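Long-range contacts in putative sugar binding protein (Bacteroides vulgatus ATCC 8482, PDB 3KEZ), which probably binds sugars at the bacterial outer membrane as a calcium-containing member of the SusD family: residues Cys92-Leu96 and Ala119-Arg123; Leu127-Thr131 and Cys169-Ile173; Lys190-Asn194 and Leu256-Val260; Val193-Ala197 and Gly225-Tyr231; Gly230-Trp234 and Arg336-Tyr341. All coordinates share one frame; numbering follows the deposited sequence.

The five contacts illustrate how a protein rich in helix is held together by pieces close in space but far apart in sequence. Contacts 1 and 2 both use helix 109-134, with centres 13 Å apart, and pair it with two different helices. Contact 3 adjoins contact 1 through Ala121 CB and Val193 CG1, 3.8 Å apart, and shares Val193 and Asn194 with contact 4. Contacts 4 and 5 share Gly230 and Tyr231, their centres only 9 Å apart. Contact 3 is the one beside the metal: the side chain of Val260 lies about 5 Å from the bound calcium ion, whereas in contact 5 that of Trp234 is about 13 Å away.

Contact 1: Cys92-Leu96 and Ala119-Arg123; sequences CNLIL and ALAIR
Arg123 reaches from helix 109-134 to Cys92, Asn93 and Leu96 at the end of helix 80-96, touching each of them with a different part of its length. Its CB lies 4.0 Å from CB of Cys92, whose SG rests 3.5 Å from CG2 of Ile122. The first torsion sets CG opposite the backbone N (chi1 -169°). CD passes 3.1 Å from Asn93 OD1, and the bend at chi3 beyond it turns the guanidinium toward Asn93 and Leu96. NE forms a salt bridge with Asp176 of helix 166-183. At the head, CD1 of Leu96 sits over the centre of one guanidinium face, 3.5 Å from CZ of Arg123. The tip atom NH1 gives a nearly straight 2.8 Å hydrogen bond to Asn93 OD1 (169° at the hydrogen). That oxygen lies in the guanidinium plane, while the donor is tilted from the amide's carbonyl plane, the two flat groups being steeply turned against each other. ND2 of Asn93 binds Val151 O and Glu153 O, which probably fixes the amide's rotation.

Replacing Arg123 by a leucine would probably leave Asn93 OD1 without its donor and Asp176 without its mate.

Alongside, the small CB of Ala119 meets Ile95 CG2 at 3.7 Å, and Leu96 CD1 touches Leu120 CD2 at 3.7 Å. The Ala119 methyl lets the helices approach, while Ile95 also leans on helix 20-34. With the short axes running at 149°, this is an antiparallel helix pair with a buried polar link, consistent with the TPR-related helical scaffold of the SusD family.

Contact 2: Leu127-Thr131 and Cys169-Ile173; sequences LFDLT and CYTEI
Leu127 and Ile173 are bumps that fill each other's hollows. On helix 166-183 the shallow depression lies between Cys169, Glu172 and Ile173. Leu127 pushes its branched end into it, with CD2 3.7 Å from Glu172 CB and CG 3.9 Å from Ile173 CG1, while CD1 leans toward Cys169 SG. Ile173 answers with its delta methyl, which enters the dip between Leu127, Phe128 and Thr131 so far that CD1 stands 3.4 Å from Phe128 CA. Backbone and side chain both line this second hollow, and CD1 also skirts OG1 of Thr131 at 3.9 Å.

The two segments run antiparallel, at 156°, and such reciprocal interlocking of neighbouring helices suits the helical SusD scaffold, whose family belongs to the TPR clan.

The far wall of the groove is aromatic. Tyr170 brings its OH to the edge of the Phe128 ring, in the ring plane and 3.5 Å from CE1 of Phe128; Tyr208 of helix 195-209 meets Phe128 edge-to-face. Thr131 lies beside this aromatic wall. Its methyl CG2 comes 3.9 Å from CE1 of Tyr170, and its OG1 lies against CB of Cys169. The first torsion (chi1 -60°) places OG1 beside the backbone N, where it donates to Leu127 O over 2.8 Å. That carbonyl is gripped twice, for Thr131 N reaches it from the other face of its plane. Glu172 gives the contact only its aliphatic root, its carboxylate turning off to a salt bridge with Lys152.

Contact 3: Lys190-Asn194 and Leu256-Val260; sequences KGKVN and LFEIV
Gly191 presses its bare CA against the carbonyl oxygen of Glu258, a CA-H...O contact of 3.1 Å that is almost straight (162°). No other partner for that buried oxygen appears in the model, so the weak contact is what faces it. A side chain would not fit: a CB at Gly191 would run into CG2 of Val260, and its positive phi suits glycine as well.

Two waters stitch the backbones together. One accepts from Glu258 N at 2.8 Å and donates to Lys192 O; the other donates to Gly191 O and accepts from Val260 N.

Beyond them, Lys190 NZ meets Glu258 OE1 in a salt bridge of 2.9 Å, approaching on the syn side but 28° out of the carboxylate plane. Lys190 NZ is also paired with Asp246. The other oxygen, OE2 of Glu258, takes a bond from ND2 of the calcium ligand Asn331, which makes Glu258 a second-shell residue of the metal site.

Val193 lays CG2 over the middle of the Phe257 ring, 3.5 Å from its centroid and 5° off the normal, a CH-pi contact.

Leu256 and Phe257 form a classic beta bulge opposite Ile335. The loop ahead of helix 195-209 thus lies against strand 255-259, which pairs antiparallel with strand 332-336, while Tyr31 and Met34 of helix 20-34 also pack on Phe257.

Contact 4: Val193-Ala197 and Gly225-Tyr231; sequences VNRWA and GAEKEGY
Trp196 and Ala226 bring the backbones to within 5.8 Å, CA to CA, at the first turn of helix 195-209 and the last turns of helix 212-229. Both ends are capped. Asn194 is the N-cap of the first helix, its OD1 accepting from Ala197 N over 3.2 Å, nearly along the C=O axis, and more weakly from Trp196 N. Gly230 closes the second helix in a Schellman motif: Gly230 N bonds back to Glu227 O and Tyr231 N to Ala226 O, and the positive phi there would jam a side chain against the preceding carbonyl.

Among the side chains the Trp196 indole dominates. Its six-membered ring lies flat over Gly225, whose CA sits 3.5 Å from the ring centroid and 13° off the normal, a CH-pi contact; the peptide running on to Ala226 N covers the same face. A CB at Gly225 would end 2.0 Å from Trp196 CZ3, so the absent side chain is what permits this close approach. Arg195 CB lies over the opposite face. CD1 of Trp196 meets CE1 of Tyr231 obliquely at 3.9 Å, and NE1 of Trp196 lies 4.0 Å from Glu229 CB and is hydrogen-bonded to Gly186 O.

Asn194 ND2 reaches Tyr231 OH over 2.9 Å, but the bond is weak and bent; Asp187 O is its stronger acceptor.

Leu256 of strand 255-259 packs on Ala226 and Tyr231, and Leu337 of helix 337-350 touches Ala226, so strand and helix close around this pair of helix ends.

Contact 5: Gly230-Trp234 and Arg336-Tyr341; sequences GYALW and RLSEAY
The junction where strand 332-336 gives way to helix 337-350, with Arg336 at the N-cap position, receives Leu233 and Trp234 from the loop that follows helix 212-229. Leu233 is the central wedge. Its CG lies opposite the carbonyl carbon (chi1 -69°), which aims the fork at the start of the helix. Its two methyls have different partners. CD1 settles over one face of the Tyr341 ring, 4.0 Å from the centroid and 10° off the normal, in a CH-pi contact. CD2 turns the other way, 3.4 Å from Ser338 OG and 4.2 Å from Leu337 CG. Leu337 itself points CD2 back at the loop backbone, 3.8 Å from Leu233 N.

An alanine in place of Leu233 would lose both methyls, which would probably leave the ring face of Tyr341 without its cover and open a gap beside Ser338.

The polar tips around this wedge are held by other parts of the chain. Tyr341 OH bonds to Glu227, and Ser338 OG to Glu254 and Arg367. Trp234 reaches CD of Arg336 with CZ3 at 4.1 Å; the approach is oblique, with the indole and guanidinium planes only 7° apart. The Arg336 head has salt bridges to Glu395, Glu254 and Glu391, three carboxylates that probably hold it in place.

Ile364 of helix 354-368 also packs on Leu233, so the loop lies against two helices. Here a loop leucine packs its methyl on an aromatic face just after a strand-to-helix junction, and it joins the loop after helix 212-229 to helix 337-350 within the helical SusD-type fold.

Contact 1: Cys92-Leu96 and Ala119-Arg123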
# COMPACT_ATOMS: atom_id res chain seq x y z
N CYS A 92 -10.29 2.60 15.74
CA CYS A 92 -9.81 1.27 16.06
C CYS A 92 -9.65 1.12 17.57
O CYS A 92 -10.07 0.13 18.12
CB CYS A 92 -8.47 0.96 15.40
SG CYS A 92 -8.55 0.80 13.56
N ASN A 93 -9.02 2.10 18.22
CA ASN A 93 -8.89 2.16 19.69
C ASN A 93 -10.21 2.11 20.39
O ASN A 93 -10.36 1.38 21.37
CB ASN A 93 -8.13 3.42 20.12
CG ASN A 93 -6.68 3.41 19.62
OD1 ASN A 93 -6.20 2.37 19.16
ND2 ASN A 93 -6.00 4.55 19.72
N LEU A 94 -11.18 2.87 19.89
CA LEU A 94 -12.55 2.82 20.43
C LEU A 94 -13.05 1.39 20.44
O LEU A 94 -13.57 0.92 21.47
CB LEU A 94 -13.50 3.72 19.63
CG LEU A 94 -14.96 3.74 20.10
CD1 LEU A 94 -15.10 4.27 21.54
CD2 LEU A 94 -15.82 4.55 19.14
N ILE A 95 -12.89 0.69 19.33
CA ILE A 95 -13.33 -0.69 19.25
C ILE A 95 -12.54 -1.54 20.25
O ILE A 95 -13.12 -2.33 21.01
CB ILE A 95 -13.14 -1.30 17.83
CG1 ILE A 95 -14.22 -0.79 16.90
CG2 ILE A 95 -13.17 -2.87 17.87
CD1 ILE A 95 -13.91 -1.00 15.37
N LEU A 96 -11.23 -1.39 20.23
CA LEU A 96 -10.36 -2.34 20.94
C LEU A 96 -10.49 -2.19 22.46
O LEU A 96 -10.39 -3.18 23.17
CB LEU A 96 -8.90 -2.23 20.45
CG LEU A 96 -8.76 -2.76 19.03
CD1 LEU A 96 -7.40 -2.46 18.43
CD2 LEU A 96 -9.13 -4.31 19.01
N ALA A 119 -10.14 -4.51 13.43
CA ALA A 119 -9.67 -3.31 14.12
C ALA A 119 -8.16 -3.32 14.37
O ALA A 119 -7.47 -2.31 14.16
CB ALA A 119 -10.41 -3.13 15.42
N LEU A 120 -7.64 -4.48 14.80
CA LEU A 120 -6.21 -4.68 14.99
C LEU A 120 -5.41 -4.57 13.68
O LEU A 120 -4.42 -3.87 13.63
CB LEU A 120 -5.94 -6.05 15.63
CG LEU A 120 -6.23 -6.10 17.14
CD1 LEU A 120 -6.31 -7.52 17.66
CD2 LEU A 120 -5.14 -5.29 17.88
N ALA A 121 -5.86 -5.25 12.62
CA ALA A 121 -5.19 -5.17 11.33
C ALA A 121 -5.15 -3.75 10.77
O ALA A 121 -4.11 -3.28 10.32
CB ALA A 121 -5.84 -6.16 10.33
N ILE A 122 -6.27 -3.05 10.86
CA ILE A 122 -6.39 -1.69 10.41
C ILE A 122 -5.49 -0.77 11.22
O ILE A 122 -4.80 0.03 10.65
CB ILE A 122 -7.86 -1.22 10.42
CG1 ILE A 122 -8.62 -1.96 9.32
CG2 ILE A 122 -8.00 0.27 10.12
CD1 ILE A 122 -10.16 -1.88 9.41
N ARG A 123 -5.44 -0.91 12.54
CA ARG A 123 -4.54 -0.08 13.34
C ARG A 123 -3.08 -0.30 12.96
O ARG A 123 -2.31 0.65 12.91
CB ARG A 123 -4.73 -0.29 14.85
CG ARG A 123 -3.99 0.75 15.70
CD ARG A 123 -4.46 0.69 17.15
NE ARG A 123 -4.03 -0.55 17.80
CZ ARG A 123 -4.33 -0.93 19.04
NH1 ARG A 123 -5.08 -0.15 19.83
NH2 ARG A 123 -3.85 -2.08 19.51

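Contact 2: Leu127-Thr131 and Cys169-Ile173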
# COMPACT_ATOMS: atom_id res chain seq x y z
N LEU A 127 -0.77 2.63 11.36
CA LEU A 127 0.46 3.05 12.02
C LEU A 127 1.67 2.74 11.11
O LEU A 127 2.60 3.53 11.05
CB LEU A 127 0.63 2.43 13.41
CG LEU A 127 1.90 2.79 14.24
CD1 LEU A 127 2.03 4.28 14.38
CD2 LEU A 127 1.83 2.08 15.62
N PHE A 128 1.62 1.65 10.36
CA PHE A 128 2.69 1.35 9.38
C PHE A 128 2.79 2.47 8.33
O PHE A 128 3.89 2.96 8.04
CB PHE A 128 2.47 -0.02 8.73
CG PHE A 128 3.50 -0.39 7.68
CD1 PHE A 128 4.84 -0.52 8.00
CD2 PHE A 128 3.12 -0.67 6.36
CE1 PHE A 128 5.77 -0.93 7.04
CE2 PHE A 128 4.03 -1.04 5.42
CZ PHE A 128 5.35 -1.20 5.75
N ASP A 129 1.65 2.92 7.80
CA ASP A 129 1.68 4.00 6.83
C ASP A 129 2.22 5.29 7.45
O ASP A 129 3.03 5.98 6.83
CB ASP A 129 0.31 4.19 6.15
CG ASP A 129 0.15 3.34 4.92
OD1 ASP A 129 1.12 3.32 4.14
OD2 ASP A 129 -0.91 2.66 4.74
N LEU A 130 1.79 5.63 8.66
CA LEU A 130 2.33 6.83 9.29
C LEU A 130 3.86 6.67 9.45
O LEU A 130 4.60 7.60 9.21
CB LEU A 130 1.68 7.13 10.66
CG LEU A 130 0.28 7.75 10.70
CD1 LEU A 130 -0.33 7.58 12.10
CD2 LEU A 130 0.33 9.22 10.35
N THR A 131 4.31 5.49 9.82
CA THR A 131 5.72 5.30 10.14
C THR A 131 6.58 5.37 8.89
O THR A 131 7.63 5.99 8.89
CB THR A 131 5.90 3.97 10.90
OG1 THR A 131 5.13 4.01 12.11
CG2 THR A 131 7.39 3.71 11.25
N CYS A 169 7.37 1.86 17.03
CA CYS A 169 6.22 1.77 16.15
C CYS A 169 6.08 0.39 15.51
O CYS A 169 4.97 -0.14 15.44
CB CYS A 169 6.24 2.86 15.07
SG CYS A 169 5.97 4.53 15.71
N TYR A 170 7.19 -0.17 15.03
CA TYR A 170 7.18 -1.50 14.42
C TYR A 170 6.74 -2.56 15.43
O TYR A 170 6.03 -3.52 15.07
CB TYR A 170 8.56 -1.86 13.82
CG TYR A 170 8.71 -1.47 12.36
CD1 TYR A 170 8.94 -0.14 11.97
CD2 TYR A 170 8.60 -2.43 11.35
CE1 TYR A 170 9.07 0.22 10.60
CE2 TYR A 170 8.70 -2.09 9.99
CZ TYR A 170 8.94 -0.77 9.62
OH TYR A 170 9.03 -0.50 8.28
N THR A 171 7.18 -2.41 16.69
CA THR A 171 6.74 -3.33 17.73
C THR A 171 5.21 -3.38 17.79
O THR A 171 4.63 -4.45 17.83
CB THR A 171 7.35 -2.96 19.09
OG1 THR A 171 8.78 -3.06 18.97
CG2 THR A 171 6.86 -3.85 20.18
N GLU A 172 4.58 -2.20 17.74
CA GLU A 172 3.11 -2.06 17.81
C GLU A 172 2.44 -2.57 16.55
O GLU A 172 1.40 -3.26 16.63
CB GLU A 172 2.71 -0.60 18.07
CG GLU A 172 3.06 -0.04 19.42
CD GLU A 172 2.74 -0.99 20.59
OE1 GLU A 172 1.63 -1.54 20.66
OE2 GLU A 172 3.64 -1.21 21.41
N ILE A 173 3.03 -2.23 15.39
CA ILE A 173 2.52 -2.64 14.08
C ILE A 173 2.48 -4.16 14.02
O ILE A 173 1.44 -4.74 13.73
CB ILE A 173 3.36 -2.09 12.91
CG1 ILE A 173 3.24 -0.56 12.85
CG2 ILE A 173 2.88 -2.75 11.57
CD1 ILE A 173 4.41 0.22 12.13

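Contact 3: Lys190-Asn194 and Leu256-Val260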
# COMPACT_ATOMS: atom_id res chain seq x y z
N LYS A 190 -15.90 -8.94 1.28
CA LYS A 190 -15.81 -7.94 0.22
C LYS A 190 -15.64 -6.57 0.79
O LYS A 190 -16.48 -6.11 1.57
CB LYS A 190 -17.15 -7.97 -0.55
CG LYS A 190 -17.29 -6.98 -1.65
CD LYS A 190 -16.43 -7.35 -2.81
CE LYS A 190 -16.75 -6.47 -4.00
NZ LYS A 190 -15.95 -6.93 -5.17
N GLY A 191 -14.56 -5.89 0.41
CA GLY A 191 -14.33 -4.54 0.93
C GLY A 191 -13.87 -4.51 2.38
O GLY A 191 -13.77 -3.42 2.96
N LYS A 192 -13.56 -5.67 2.96
CA LYS A 192 -13.07 -5.72 4.36
C LYS A 192 -11.75 -6.49 4.47
O LYS A 192 -11.44 -7.31 3.60
CB LYS A 192 -14.14 -6.31 5.28
CG LYS A 192 -15.43 -5.47 5.28
CD LYS A 192 -16.45 -5.95 6.29
CE LYS A 192 -17.75 -5.15 6.17
NZ LYS A 192 -17.46 -3.75 5.78
N VAL A 193 -10.98 -6.24 5.53
CA VAL A 193 -9.74 -7.01 5.79
C VAL A 193 -10.05 -8.38 6.31
O VAL A 193 -10.93 -8.53 7.18
CB VAL A 193 -8.83 -6.26 6.78
CG1 VAL A 193 -7.60 -7.08 7.10
CG2 VAL A 193 -8.48 -4.96 6.17
N ASN A 194 -9.38 -9.38 5.74
CA ASN A 194 -9.47 -10.77 6.25
C ASN A 194 -8.11 -11.37 6.63
O ASN A 194 -7.09 -10.67 6.59
CB ASN A 194 -10.32 -11.69 5.32
CG ASN A 194 -9.59 -12.15 4.13
OD1 ASN A 194 -8.41 -11.92 4.03
ND2 ASN A 194 -10.29 -12.86 3.22
N LEU A 256 -7.05 -9.49 -1.98
CA LEU A 256 -7.25 -9.94 -0.63
C LEU A 256 -7.82 -8.81 0.23
O LEU A 256 -8.47 -9.05 1.26
CB LEU A 256 -5.93 -10.45 -0.05
CG LEU A 256 -5.22 -11.56 -0.83
CD1 LEU A 256 -3.84 -11.96 -0.13
CD2 LEU A 256 -6.11 -12.82 -0.97
N PHE A 257 -7.57 -7.57 -0.16
CA PHE A 257 -8.26 -6.45 0.46
C PHE A 257 -8.49 -5.38 -0.58
O PHE A 257 -7.53 -4.85 -1.18
CB PHE A 257 -7.48 -5.90 1.66
CG PHE A 257 -8.12 -4.68 2.32
CD1 PHE A 257 -9.49 -4.61 2.54
CD2 PHE A 257 -7.33 -3.65 2.78
CE1 PHE A 257 -10.06 -3.53 3.16
CE2 PHE A 257 -7.90 -2.54 3.41
CZ PHE A 257 -9.28 -2.49 3.61
N GLU A 258 -9.77 -5.09 -0.78
CA GLU A 258 -10.27 -4.19 -1.81
C GLU A 258 -10.95 -2.99 -1.13
O GLU A 258 -11.74 -3.17 -0.20
CB GLU A 258 -11.26 -4.97 -2.70
CG GLU A 258 -11.74 -4.19 -3.92
CD GLU A 258 -12.52 -5.03 -4.93
OE1 GLU A 258 -13.25 -5.97 -4.56
OE2 GLU A 258 -12.42 -4.70 -6.11
N ILE A 259 -10.56 -1.76 -1.52
CA ILE A 259 -11.36 -0.59 -1.20
C ILE A 259 -12.48 -0.54 -2.24
O ILE A 259 -12.20 -0.50 -3.47
CB ILE A 259 -10.56 0.75 -1.23
CG1 ILE A 259 -9.35 0.73 -0.27
CG2 ILE A 259 -11.48 1.94 -0.97
CD1 ILE A 259 -9.69 0.49 1.23
N VAL A 260 -13.72 -0.58 -1.75
CA VAL A 260 -14.92 -0.55 -2.59
C VAL A 260 -15.46 0.89 -2.70
O VAL A 260 -15.84 1.50 -1.69
CB VAL A 260 -16.02 -1.47 -2.05
CG1 VAL A 260 -17.30 -1.37 -2.91
CG2 VAL A 260 -15.51 -2.93 -2.02
O HOH W 1 -11.59 -6.86 0.49
O HOH W 2 -14.09 -0.87 1.28

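Contact 4: Val193-Ala197 and Gly225-Tyr231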
# COMPACT_ATOMS: atom_id res chain seq x y z
N VAL A 193 -10.98 -6.24 5.53
CA VAL A 193 -9.74 -7.01 5.79
C VAL A 193 -10.05 -8.38 6.31
O VAL A 193 -10.93 -8.53 7.18
CB VAL A 193 -8.83 -6.26 6.78
CG1 VAL A 193 -7.60 -7.08 7.10
CG2 VAL A 193 -8.48 -4.96 6.17
N ASN A 194 -9.38 -9.38 5.74
CA ASN A 194 -9.47 -10.77 6.25
C ASN A 194 -8.11 -11.37 6.63
O ASN A 194 -7.09 -10.67 6.59
CB ASN A 194 -10.32 -11.69 5.32
CG ASN A 194 -9.59 -12.15 4.13
OD1 ASN A 194 -8.41 -11.92 4.03
ND2 ASN A 194 -10.29 -12.86 3.22
N ARG A 195 -8.09 -12.63 7.08
CA ARG A 195 -6.84 -13.18 7.59
C ARG A 195 -5.68 -13.10 6.57
O ARG A 195 -4.53 -12.74 6.92
CB ARG A 195 -7.02 -14.62 8.05
CG ARG A 195 -5.82 -15.16 8.80
CD ARG A 195 -6.06 -16.59 9.28
NE ARG A 195 -7.30 -16.68 10.02
CZ ARG A 195 -8.03 -17.79 10.17
NH1 ARG A 195 -7.64 -18.94 9.61
NH2 ARG A 195 -9.17 -17.75 10.85
N TRP A 196 -5.97 -13.44 5.32
CA TRP A 196 -4.93 -13.54 4.30
C TRP A 196 -4.38 -12.17 3.90
O TRP A 196 -3.18 -12.01 3.73
CB TRP A 196 -5.44 -14.35 3.09
CG TRP A 196 -6.32 -15.48 3.48
CD1 TRP A 196 -7.61 -15.67 3.10
CD2 TRP A 196 -6.01 -16.56 4.40
NE1 TRP A 196 -8.12 -16.81 3.70
CE2 TRP A 196 -7.16 -17.37 4.49
CE3 TRP A 196 -4.88 -16.91 5.14
CZ2 TRP A 196 -7.20 -18.51 5.28
CZ3 TRP A 196 -4.94 -18.04 5.95
CH2 TRP A 196 -6.08 -18.83 5.99
N ALA A 197 -5.26 -11.17 3.80
CA ALA A 197 -4.82 -9.78 3.63
C ALA A 197 -3.89 -9.37 4.77
O ALA A 197 -2.78 -8.88 4.53
CB ALA A 197 -6.04 -8.79 3.58
N GLY A 225 -3.31 -20.41 2.63
CA GLY A 225 -4.65 -20.14 3.13
C GLY A 225 -5.59 -19.49 2.13
O GLY A 225 -6.74 -19.92 1.98
N ALA A 226 -5.12 -18.44 1.45
CA ALA A 226 -5.94 -17.74 0.44
C ALA A 226 -6.30 -18.70 -0.68
O ALA A 226 -7.46 -18.77 -1.12
CB ALA A 226 -5.25 -16.52 -0.14
N GLU A 227 -5.32 -19.47 -1.15
CA GLU A 227 -5.62 -20.41 -2.25
C GLU A 227 -6.58 -21.54 -1.79
O GLU A 227 -7.46 -21.93 -2.56
CB GLU A 227 -4.35 -20.89 -2.95
CG GLU A 227 -3.60 -19.69 -3.64
CD GLU A 227 -2.35 -20.06 -4.37
OE1 GLU A 227 -1.93 -21.25 -4.25
OE2 GLU A 227 -1.79 -19.19 -5.08
N LYS A 228 -6.46 -22.05 -0.56
CA LYS A 228 -7.49 -23.00 -0.06
C LYS A 228 -8.88 -22.36 -0.06
O LYS A 228 -9.88 -23.01 -0.24
CB LYS A 228 -7.22 -23.44 1.38
CG LYS A 228 -6.11 -24.44 1.58
CD LYS A 228 -6.12 -25.08 2.99
CE LYS A 228 -4.81 -25.84 3.25
NZ LYS A 228 -5.02 -27.21 3.83
N GLU A 229 -8.92 -21.06 0.20
CA GLU A 229 -10.17 -20.32 0.20
C GLU A 229 -10.71 -20.03 -1.22
O GLU A 229 -11.87 -19.63 -1.37
CB GLU A 229 -9.98 -19.05 1.03
CG GLU A 229 -11.22 -18.48 1.61
CD GLU A 229 -11.92 -19.45 2.54
OE1 GLU A 229 -11.23 -20.31 3.12
OE2 GLU A 229 -13.17 -19.35 2.67
N GLY A 230 -9.90 -20.26 -2.26
CA GLY A 230 -10.32 -20.12 -3.66
C GLY A 230 -9.80 -18.89 -4.37
O GLY A 230 -10.11 -18.63 -5.55
N TYR A 231 -8.99 -18.09 -3.68
CA TYR A 231 -8.29 -17.02 -4.34
C TYR A 231 -7.22 -17.65 -5.24
O TYR A 231 -6.71 -18.72 -4.98
CB TYR A 231 -7.63 -16.09 -3.33
CG TYR A 231 -8.53 -15.33 -2.37
CD1 TYR A 231 -8.87 -15.88 -1.13
CD2 TYR A 231 -8.97 -14.04 -2.65
CE1 TYR A 231 -9.65 -15.17 -0.20
CE2 TYR A 231 -9.76 -13.31 -1.73
CZ TYR A 231 -10.08 -13.88 -0.51
OH TYR A 231 -10.83 -13.20 0.41

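Contact 5: Gly230-Trp234 and Arg336-Tyr341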
# COMPACT_ATOMS: atom_id res chain seq x y z
N GLY A 230 -9.90 -20.26 -2.26
CA GLY A 230 -10.32 -20.12 -3.66
C GLY A 230 -9.80 -18.89 -4.37
O GLY A 230 -10.11 -18.63 -5.55
N TYR A 231 -8.99 -18.09 -3.68
CA TYR A 231 -8.29 -17.02 -4.34
C TYR A 231 -7.22 -17.65 -5.24
O TYR A 231 -6.71 -18.72 -4.98
CB TYR A 231 -7.63 -16.09 -3.33
CG TYR A 231 -8.53 -15.33 -2.37
CD1 TYR A 231 -8.87 -15.88 -1.13
CD2 TYR A 231 -8.97 -14.04 -2.65
CE1 TYR A 231 -9.65 -15.17 -0.20
CE2 TYR A 231 -9.76 -13.31 -1.73
CZ TYR A 231 -10.08 -13.88 -0.51
OH TYR A 231 -10.83 -13.20 0.41
N ALA A 232 -6.91 -16.99 -6.35
CA ALA A 232 -5.91 -17.51 -7.24
C ALA A 232 -5.37 -16.31 -7.99
O ALA A 232 -6.09 -15.35 -8.24
CB ALA A 232 -6.51 -18.59 -8.19
N LEU A 233 -4.08 -16.35 -8.30
CA LEU A 233 -3.47 -15.37 -9.16
C LEU A 233 -4.28 -15.29 -10.46
O LEU A 233 -4.68 -16.32 -11.04
CB LEU A 233 -2.02 -15.75 -9.49
CG LEU A 233 -0.93 -15.70 -8.39
CD1 LEU A 233 0.44 -16.17 -8.99
CD2 LEU A 233 -0.84 -14.34 -7.78
N TRP A 234 -4.55 -14.07 -10.89
CA TRP A 234 -5.19 -13.84 -12.19
C TRP A 234 -4.37 -14.49 -13.29
O TRP A 234 -3.15 -14.28 -13.36
CB TRP A 234 -5.32 -12.33 -12.47
CG TRP A 234 -6.37 -11.63 -11.65
CD1 TRP A 234 -7.60 -12.13 -11.28
CD2 TRP A 234 -6.30 -10.32 -11.14
NE1 TRP A 234 -8.28 -11.18 -10.53
CE2 TRP A 234 -7.49 -10.07 -10.42
CE3 TRP A 234 -5.31 -9.32 -11.16
CZ2 TRP A 234 -7.73 -8.88 -9.79
CZ3 TRP A 234 -5.57 -8.15 -10.53
CH2 TRP A 234 -6.76 -7.93 -9.86
N ARG A 336 -2.98 -7.63 -2.77
CA ARG A 336 -3.15 -8.68 -3.76
C ARG A 336 -2.30 -9.92 -3.46
O ARG A 336 -1.16 -9.79 -2.98
CB ARG A 336 -2.72 -8.15 -5.13
CG ARG A 336 -3.62 -7.06 -5.68
CD ARG A 336 -3.56 -7.00 -7.20
NE ARG A 336 -2.32 -6.45 -7.71
CZ ARG A 336 -1.46 -7.02 -8.56
NH1 ARG A 336 -1.63 -8.25 -9.01
NH2 ARG A 336 -0.38 -6.34 -8.96
N LEU A 337 -2.84 -11.10 -3.80
CA LEU A 337 -2.09 -12.36 -3.69
C LEU A 337 -0.74 -12.31 -4.40
O LEU A 337 0.22 -12.91 -3.90
CB LEU A 337 -2.87 -13.52 -4.23
CG LEU A 337 -2.33 -14.91 -3.94
CD1 LEU A 337 -2.23 -15.25 -2.41
CD2 LEU A 337 -3.25 -15.93 -4.65
N SER A 338 -0.64 -11.59 -5.52
CA SER A 338 0.63 -11.42 -6.23
C SER A 338 1.72 -10.87 -5.30
O SER A 338 2.86 -11.27 -5.42
CB SER A 338 0.48 -10.49 -7.46
OG SER A 338 -0.25 -11.06 -8.53
N GLU A 339 1.36 -9.95 -4.39
CA GLU A 339 2.34 -9.42 -3.43
C GLU A 339 2.79 -10.51 -2.44
O GLU A 339 3.99 -10.55 -2.11
CB GLU A 339 1.88 -8.16 -2.68
CG GLU A 339 3.03 -7.55 -1.81
CD GLU A 339 2.58 -6.60 -0.73
OE1 GLU A 339 1.40 -6.22 -0.73
OE2 GLU A 339 3.43 -6.19 0.11
N ALA A 340 1.89 -11.37 -1.96
CA ALA A 340 2.36 -12.46 -1.10
C ALA A 340 3.40 -13.28 -1.83
O ALA A 340 4.42 -13.60 -1.22
CB ALA A 340 1.24 -13.35 -0.55
N TYR A 341 3.20 -13.58 -3.12
CA TYR A 341 4.21 -14.33 -3.88
C TYR A 341 5.56 -13.59 -3.92
O TYR A 341 6.60 -14.20 -3.71
CB TYR A 341 3.75 -14.63 -5.31
CG TYR A 341 2.93 -15.88 -5.41
CD1 TYR A 341 1.58 -15.88 -5.06
CD2 TYR A 341 3.48 -17.05 -5.91
CE1 TYR A 341 0.83 -17.06 -5.12
CE2 TYR A 341 2.75 -18.20 -6.02
CZ TYR A 341 1.42 -18.21 -5.60
OH TYR A 341 0.67 -19.35 -5.71